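Local atomic coordinates of intimin (Escherichia coli O127:H6 str. E2348/69, PDB entry 6TQD), a protein that acts as an attaching-and-effacing adhesin of the bacterial surface, with a passenger whose juncture domains, including a bacterial Ig-like domain, hold an extended conformation. Residues R45-Q50 / A68-G73; A134-N139 / A188-M193; V174-K177 / Q183-V186. All coordinates share one frame; numbering follows the deposited sequence.

Contact 1 is a surface contact in the N-terminal half of the chain, between two loops, one leading into edge strand 50-53 and the other joining strands 62-65 and 76-85, whereas contacts 2 and 3 are buried between the sheets of the bacterial Ig-like domain. The latter two share strand 182-189, one at each end, and on the other side they use strands 130-138 and 171-177, neighbours in a single sheet; their centres lie about 19 Å apart. Chemistry follows place: two waters and one amide-to-methyl touch carry contact 1, while methyl groups alone meet across contacts 2 and 3. Along the chain, contact 3 is nested within the span closed by contact 2, and contact 1 precedes both.

Contact 1 of 3, residues R45-Q50 / A68-G73; sequences RSQGGQ and AYVQGG
A Schellman motif ends the short helix 42-45, and the turn that it forms presents Gln47 to Ala68 and Val70 of the loop that follows strand 62-65. The evidence for the motif lies in the backbone: Gly48 N bonds Arg45 O at 3.1 Å within a type I turn, Gly49 N bonds back to Leu44 O, and Gly48 takes the positive phi (87°) of the residue that closes a helix. The neighbouring loop has its own type II turn, in which Gly73 N reaches Val70 O at 3.0 Å. The two backbones stay well apart, 7.3 Å between Gln47 CA and Ala68 CA, and no direct hydrogen bond joins them.

Between the loops there are one van der Waals touch of an amide on a methyl and two bridging waters. Gln47 places CG opposite its own carbonyl carbon (chi1 -74°) and then bends at chi2 (-64°), which swings the amide over to Val70. There OE1 comes to 3.8 Å from Val70 CG2, the methyl that lies beside the valine backbone N, and the two side chains cross at about a right angle. The same OE1 accepts a hydrogen bond from a water at 2.6 Å, and that water donates its other proton to Ala68 O, so the amide oxygen lies against Val70 while a water ties it to Ala68.

Asn75 OD1 accepts from Val70 N and Glu18 OE2 from Tyr69 N, bonds that probably help to set the course of the loop, while Gln47 also packs on Pro67. Being at the surface, the contact relies on solvent for its polar links. The second water shows this in the backbone: it donates to Gln47 O at 2.6 Å and accepts from Ala68 N at 2.9 Å.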
loop_
_atom_site.group_PDB
_atom_site.type_symbol
_atom_site.label_atom_id
_atom_site.label_comp_id
_atom_site.label_asym_id
_atom_site.label_seq_id
_atom_site.Cartn_x
_atom_site.Cartn_y
_atom_site.Cartn_z
ATOM N N ARG A 45 2.479 -17.012 2.164
ATOM C CA ARG A 45 1.826 -18.136 1.500
ATOM C C ARG A 45 0.318 -18.111 1.694
ATOM O O ARG A 45 -0.410 -18.643 0.854
ATOM C CB ARG A 45 2.427 -19.459 1.962
ATOM C CG ARG A 45 3.878 -19.568 1.579
ATOM C CD ARG A 45 4.440 -20.963 1.716
ATOM N NE ARG A 45 5.873 -20.908 1.435
ATOM C CZ ARG A 45 6.455 -21.307 0.304
ATOM N NH1 ARG A 45 5.750 -21.859 -0.678
ATOM N NH2 ARG A 45 7.767 -21.174 0.174
ATOM N N SER A 46 -0.158 -17.514 2.786
ATOM C CA SER A 46 -1.597 -17.387 2.993
ATOM C C SER A 46 -2.261 -16.702 1.811
ATOM O O SER A 46 -3.441 -16.950 1.524
ATOM C CB SER A 46 -1.869 -16.586 4.268
ATOM O OG SER A 46 -1.622 -15.205 4.056
ATOM N N GLN A 47 -1.525 -15.838 1.112
ATOM C CA GLN A 47 -2.057 -15.100 -0.027
ATOM C C GLN A 47 -1.348 -15.430 -1.337
ATOM O O GLN A 47 -1.499 -14.698 -2.318
ATOM C CB GLN A 47 -2.041 -13.594 0.265
ATOM C CG GLN A 47 -3.117 -13.153 1.236
ATOM C CD GLN A 47 -4.495 -13.394 0.661
ATOM O OE1 GLN A 47 -4.673 -13.394 -0.557
ATOM N NE2 GLN A 47 -5.469 -13.630 1.530
ATOM N N GLY A 48 -0.609 -16.538 -1.387
ATOM C CA GLY A 48 -0.022 -17.002 -2.623
ATOM C C GLY A 48 1.338 -16.435 -2.965
ATOM O O GLY A 48 1.821 -16.667 -4.079
ATOM N N GLY A 49 1.963 -15.695 -2.059
ATOM C CA GLY A 49 3.332 -15.267 -2.246
ATOM C C GLY A 49 4.276 -16.245 -1.583
ATOM O O GLY A 49 3.865 -17.247 -1.000
ATOM N N GLN A 50 5.571 -15.949 -1.677
ATOM C CA GLN A 50 6.551 -16.853 -1.097
ATOM C C GLN A 50 7.911 -16.189 -1.081
ATOM O O GLN A 50 8.167 -15.217 -1.791
ATOM C CB GLN A 50 6.639 -18.158 -1.891
ATOM C CG GLN A 50 7.163 -17.978 -3.293
ATOM C CD GLN A 50 7.205 -19.279 -4.061
ATOM O OE1 GLN A 50 8.071 -20.122 -3.820
ATOM N NE2 GLN A 50 6.288 -19.444 -5.006
ATOM N N ALA A 68 -0.912 -11.024 -4.775
ATOM C CA ALA A 68 -1.826 -10.018 -5.288
ATOM C C ALA A 68 -2.314 -9.115 -4.161
ATOM O O ALA A 68 -2.414 -9.520 -3.002
ATOM C CB ALA A 68 -3.025 -10.679 -5.962
ATOM N N TYR A 69 -2.627 -7.877 -4.521
ATOM C CA TYR A 69 -3.130 -6.917 -3.555
ATOM C C TYR A 69 -4.531 -7.319 -3.117
ATOM O O TYR A 69 -5.360 -7.731 -3.937
ATOM C CB TYR A 69 -3.180 -5.541 -4.204
ATOM C CG TYR A 69 -3.603 -4.413 -3.310
ATOM C CD1 TYR A 69 -2.721 -3.820 -2.422
ATOM C CD2 TYR A 69 -4.908 -3.933 -3.346
ATOM C CE1 TYR A 69 -3.120 -2.775 -1.611
ATOM C CE2 TYR A 69 -5.311 -2.895 -2.550
ATOM C CZ TYR A 69 -4.419 -2.318 -1.676
ATOM O OH TYR A 69 -4.836 -1.277 -0.880
ATOM N N VAL A 70 -4.798 -7.171 -1.829
ATOM C CA VAL A 70 -6.098 -7.488 -1.245
ATOM C C VAL A 70 -6.822 -6.176 -0.980
ATOM O O VAL A 70 -6.412 -5.391 -0.120
ATOM C CB VAL A 70 -5.946 -8.308 0.044
ATOM C CG1 VAL A 70 -7.303 -8.587 0.663
ATOM C CG2 VAL A 70 -5.189 -9.610 -0.226
ATOM N N GLN A 71 -7.908 -5.930 -1.708
ATOM C CA GLN A 71 -8.673 -4.713 -1.486
ATOM C C GLN A 71 -9.325 -4.770 -0.113
ATOM O O GLN A 71 -10.002 -5.746 0.225
ATOM C CB GLN A 71 -9.726 -4.540 -2.576
ATOM C CG GLN A 71 -9.428 -3.383 -3.520
ATOM C CD GLN A 71 -9.451 -2.041 -2.811
ATOM O OE1 GLN A 71 -10.274 -1.810 -1.925
ATOM N NE2 GLN A 71 -8.541 -1.152 -3.191
ATOM N N GLY A 72 -9.100 -3.731 0.686
ATOM C CA GLY A 72 -9.563 -3.696 2.050
ATOM C C GLY A 72 -8.775 -4.544 3.019
ATOM O O GLY A 72 -9.132 -4.592 4.204
ATOM N N GLY A 73 -7.713 -5.219 2.565
ATOM C CA GLY A 73 -6.962 -6.116 3.416
ATOM C C GLY A 73 -5.759 -5.446 4.049
ATOM O O GLY A 73 -5.484 -4.264 3.862
HETATM O O HOH W 1 -4.056 -11.825 -2.595
HETATM O O HOH W 2 -1.868 -13.786 -4.716
#

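Contact 2 of 3, residues A134-N139 / A188-M193; sequences ATVKKN and AKTAEM
Ala134 and Val136 meet Ala188 and Thr190 across the interior of the Ig-like beta sandwich, strand 130-138 belonging to one sheet and strand 182-189 to the other. The two segments run in roughly the same direction, and with no hydrogen bond between them they are held by methyl groups alone. Ala134 CB faces Ala188 CB at 4.1 Å, small side chains that let the backbones come to 6.8 Å between Ala134 CA and Ala188 CA. Two residues on, Val136 and Thr190 reach toward each other tip to tip: Thr190 CG2 lies 3.8 Å from Val136 CG2 and 4.2 Å from Val136 CG1, settling against both branches.

The threonine is turned by its first torsion (chi1 58°), which puts OG1 between the backbone N and carbonyl carbon, where it bonds to Val110 O, and leaves CG2 for the valine. Phe115 and Val148 pack against both alanines and extend the apolar layer.

Behind Thr190 the chain folds into a type I turn ending at Met193, whose N bonds Thr190 O at 3.1 Å. Lys189 folds back to this turn, its NZ donating to Met193 O at 2.9 Å. The same ammonium also reaches Thr190 O at 3.1 Å, 37° above the carbonyl plane, on the face opposite to that used by Met193 N.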
loop_
_atom_site.group_PDB
_atom_site.type_symbol
_atom_site.label_atom_id
_atom_site.label_comp_id
_atom_site.label_asym_id
_atom_site.label_seq_id
_atom_site.Cartn_x
_atom_site.Cartn_y
_atom_site.Cartn_z
ATOM N N ALA A 134 -10.806 10.705 1.132
ATOM C CA ALA A 134 -9.533 10.298 0.570
ATOM C C ALA A 134 -8.621 9.850 1.697
ATOM O O ALA A 134 -8.549 10.503 2.747
ATOM C CB ALA A 134 -8.865 11.463 -0.155
ATOM N N THR A 135 -7.949 8.725 1.488
ATOM C CA THR A 135 -6.943 8.216 2.406
ATOM C C THR A 135 -5.578 8.353 1.757
ATOM O O THR A 135 -5.392 7.948 0.604
ATOM C CB THR A 135 -7.219 6.752 2.751
ATOM O OG1 THR A 135 -8.541 6.616 3.283
ATOM C CG2 THR A 135 -6.222 6.272 3.807
ATOM N N VAL A 136 -4.631 8.933 2.491
ATOM C CA VAL A 136 -3.271 9.150 2.015
ATOM C C VAL A 136 -2.336 8.249 2.806
ATOM O O VAL A 136 -2.321 8.301 4.039
ATOM C CB VAL A 136 -2.847 10.627 2.166
ATOM C CG1 VAL A 136 -1.389 10.806 1.733
ATOM C CG2 VAL A 136 -3.766 11.527 1.358
ATOM N N LYS A 137 -1.534 7.456 2.099
ATOM C CA LYS A 137 -0.577 6.567 2.744
ATOM C C LYS A 137 0.756 6.657 2.014
ATOM O O LYS A 137 0.839 7.087 0.859
ATOM C CB LYS A 137 -1.036 5.096 2.725
ATOM C CG LYS A 137 -2.409 4.862 3.315
ATOM C CD LYS A 137 -2.759 3.389 3.267
ATOM C CE LYS A 137 -4.191 3.129 3.683
ATOM N NZ LYS A 137 -4.525 1.680 3.561
ATOM N N LYS A 138 1.812 6.236 2.711
ATOM C CA LYS A 138 3.114 5.963 2.109
ATOM C C LYS A 138 3.468 4.548 2.527
ATOM O O LYS A 138 3.581 4.280 3.728
ATOM C CB LYS A 138 4.172 6.938 2.625
ATOM C CG LYS A 138 5.599 6.634 2.153
ATOM C CD LYS A 138 6.582 7.612 2.779
ATOM C CE LYS A 138 8.025 7.264 2.447
ATOM N NZ LYS A 138 8.968 8.225 3.091
ATOM N N ASN A 139 3.587 3.655 1.549
ATOM C CA ASN A 139 3.877 2.238 1.801
ATOM C C ASN A 139 2.925 1.666 2.852
ATOM O O ASN A 139 3.327 0.980 3.798
ATOM C CB ASN A 139 5.338 2.045 2.195
ATOM C CG ASN A 139 6.301 2.482 1.093
ATOM O OD1 ASN A 139 5.976 2.420 -0.083
ATOM N ND2 ASN A 139 7.477 2.950 1.484
ATOM N N ALA A 188 -8.998 12.915 -6.425
ATOM C CA ALA A 188 -8.195 13.373 -5.300
ATOM C C ALA A 188 -6.714 13.197 -5.631
ATOM O O ALA A 188 -6.324 12.196 -6.230
ATOM C CB ALA A 188 -8.523 12.536 -4.046
ATOM N N LYS A 189 -5.900 14.160 -5.210
ATOM C CA LYS A 189 -4.480 14.122 -5.538
ATOM C C LYS A 189 -3.656 14.792 -4.450
ATOM O O LYS A 189 -4.083 15.769 -3.830
ATOM C CB LYS A 189 -4.226 14.815 -6.885
ATOM C CG LYS A 189 -2.809 14.635 -7.441
ATOM C CD LYS A 189 -2.602 15.382 -8.749
ATOM C CE LYS A 189 -1.167 15.285 -9.251
ATOM N NZ LYS A 189 -0.187 15.996 -8.373
ATOM N N THR A 190 -2.458 14.250 -4.223
ATOM C CA THR A 190 -1.446 14.887 -3.394
ATOM C C THR A 190 -0.279 15.335 -4.270
ATOM O O THR A 190 -0.122 14.907 -5.426
ATOM C CB THR A 190 -0.939 13.937 -2.304
ATOM O OG1 THR A 190 -0.403 12.767 -2.928
ATOM C CG2 THR A 190 -2.053 13.566 -1.349
ATOM N N ALA A 191 0.572 16.182 -3.686
ATOM C CA ALA A 191 1.605 16.873 -4.460
ATOM C C ALA A 191 2.555 15.912 -5.181
ATOM O O ALA A 191 2.949 16.182 -6.321
ATOM C CB ALA A 191 2.410 17.801 -3.540
ATOM N N GLU A 192 2.935 14.803 -4.535
ATOM C CA GLU A 192 3.921 13.900 -5.129
ATOM C C GLU A 192 3.348 13.033 -6.253
ATOM O O GLU A 192 4.121 12.497 -7.058
ATOM C CB GLU A 192 4.548 12.990 -4.064
ATOM C CG GLU A 192 5.440 13.695 -3.060
ATOM C CD GLU A 192 6.047 12.747 -2.026
ATOM O OE1 GLU A 192 5.916 11.508 -2.156
ATOM O OE2 GLU A 192 6.651 13.249 -1.053
ATOM N N MET A 193 2.029 12.851 -6.313
ATOM C CA MET A 193 1.442 11.968 -7.311
ATOM C C MET A 193 1.605 12.547 -8.710
ATOM O O MET A 193 1.632 13.769 -8.904
ATOM C CB MET A 193 -0.050 11.778 -7.034
ATOM C CG MET A 193 -0.333 10.999 -5.776
ATOM S SD MET A 193 -2.045 10.998 -5.310
ATOM C CE MET A 193 -2.825 9.946 -6.502
#

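Contact 3 of 3, residues V174-K177 / Q183-V186; sequences VTLK and QVVV
Segments 174-177 and 183-186 run in roughly opposite directions on facing sheets, with 8.7 Å between Leu176 CA and Val186 CA and no backbone hydrogen bond between them. They are consecutive strands joined by a short connection, yet they do not form a hairpin: the chain passes from one sheet to the other, as in a beta arch. Each strand finds its backbone partners within its own sheet, Leu176 with Ile130 and Val184 with Val202.

Side chains from both strands meet between the sheets. On segment 174-177 Leu176 makes both of the close contacts, its CG anti to the backbone N (chi1 -175°), which extends the isobutyl group across the interior. Its CD2 lies 3.8 Å from Val184 CG1 and, equally, 3.8 Å from Val186 CG2. These two valine methyls are 4.2 Å apart (Val184 CG1 to Val186 CG2), so the leucine methyl rests against both members of an alternate-residue pair pointing inward from one strand. The two approaches differ: Leu176 and Val184 cross obliquely, whereas Leu176 and Val186 meet tip to tip, and there the second branch joins in, Leu176 CD1 standing 4.0 Å from Val186 CG2. Between the two valines, Val185 points the other way and packs on Ser154 and Asn198.

Around the leucine, Tyr132, Ile152, Ala157 and Phe204 touch it from strands of both sheets and from a loop. Ile152 and Phe204 also pack on Val184, and Tyr132 on Val186, which places the three residues within one continuous apolar layer. All three are buried and meet through carbon alone, so the contact between the sheets here probably rests on the fit of branched side chains and on the exclusion of water, with no directional bond to fix the register.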
loop_
_atom_site.group_PDB
_atom_site.type_symbol
_atom_site.label_atom_id
_atom_site.label_comp_id
_atom_site.label_asym_id
_atom_site.label_seq_id
_atom_site.Cartn_x
_atom_site.Cartn_y
_atom_site.Cartn_z
ATOM N N VAL A 174 -14.531 15.829 1.543
ATOM C CA VAL A 174 -15.146 16.910 0.770
ATOM C C VAL A 174 -16.556 16.450 0.425
ATOM O O VAL A 174 -16.834 15.254 0.387
ATOM C CB VAL A 174 -14.317 17.218 -0.500
ATOM C CG1 VAL A 174 -14.346 16.041 -1.464
ATOM C CG2 VAL A 174 -14.808 18.490 -1.175
ATOM N N THR A 175 -17.460 17.407 0.162
ATOM C CA THR A 175 -18.824 17.062 -0.222
ATOM C C THR A 175 -19.110 17.524 -1.650
ATOM O O THR A 175 -18.461 18.432 -2.175
ATOM C CB THR A 175 -19.885 17.641 0.726
ATOM O OG1 THR A 175 -20.038 19.047 0.493
ATOM C CG2 THR A 175 -19.505 17.396 2.187
ATOM N N LEU A 176 -20.071 16.850 -2.274
ATOM C CA LEU A 176 -20.471 17.076 -3.656
ATOM C C LEU A 176 -21.990 17.185 -3.714
ATOM O O LEU A 176 -22.687 16.369 -3.113
ATOM C CB LEU A 176 -20.014 15.894 -4.516
ATOM C CG LEU A 176 -20.255 16.036 -6.011
ATOM C CD1 LEU A 176 -19.224 16.980 -6.617
ATOM C CD2 LEU A 176 -20.235 14.675 -6.694
ATOM N N LYS A 177 -22.489 18.183 -4.440
ATOM C CA LYS A 177 -23.925 18.380 -4.648
ATOM C C LYS A 177 -24.150 18.730 -6.111
ATOM O O LYS A 177 -23.242 19.209 -6.797
ATOM C CB LYS A 177 -24.478 19.519 -3.777
ATOM C CG LYS A 177 -24.272 19.327 -2.282
ATOM C CD LYS A 177 -24.635 20.580 -1.500
ATOM C CE LYS A 177 -24.365 20.397 -0.014
ATOM N NZ LYS A 177 -24.703 21.617 0.771
ATOM N N GLN A 183 -24.133 11.494 -14.227
ATOM C CA GLN A 183 -22.997 10.897 -13.540
ATOM C C GLN A 183 -21.911 11.939 -13.297
ATOM O O GLN A 183 -21.706 12.849 -14.098
ATOM C CB GLN A 183 -22.420 9.761 -14.386
ATOM C CG GLN A 183 -23.271 8.499 -14.409
ATOM C CD GLN A 183 -22.575 7.343 -15.109
ATOM O OE1 GLN A 183 -21.403 7.438 -15.477
ATOM N NE2 GLN A 183 -23.298 6.246 -15.304
ATOM N N VAL A 184 -21.205 11.789 -12.173
ATOM C CA VAL A 184 -20.127 12.698 -11.802
ATOM C C VAL A 184 -18.946 11.869 -11.317
ATOM O O VAL A 184 -19.124 10.930 -10.535
ATOM C CB VAL A 184 -20.571 13.672 -10.691
ATOM C CG1 VAL A 184 -19.481 14.691 -10.404
ATOM C CG2 VAL A 184 -21.879 14.369 -11.058
ATOM N N VAL A 185 -17.743 12.213 -11.777
ATOM C CA VAL A 185 -16.503 11.611 -11.304
ATOM C C VAL A 185 -15.688 12.698 -10.625
ATOM O O VAL A 185 -15.434 13.751 -11.218
ATOM C CB VAL A 185 -15.702 10.969 -12.452
ATOM C CG1 VAL A 185 -14.351 10.471 -11.943
ATOM C CG2 VAL A 185 -16.470 9.823 -13.083
ATOM N N VAL A 186 -15.283 12.441 -9.382
ATOM C CA VAL A 186 -14.438 13.340 -8.613
ATOM C C VAL A 186 -13.094 12.658 -8.406
ATOM O O VAL A 186 -13.021 11.431 -8.308
ATOM C CB VAL A 186 -15.072 13.670 -7.247
ATOM C CG1 VAL A 186 -14.228 14.669 -6.503
ATOM C CG2 VAL A 186 -16.498 14.194 -7.434
#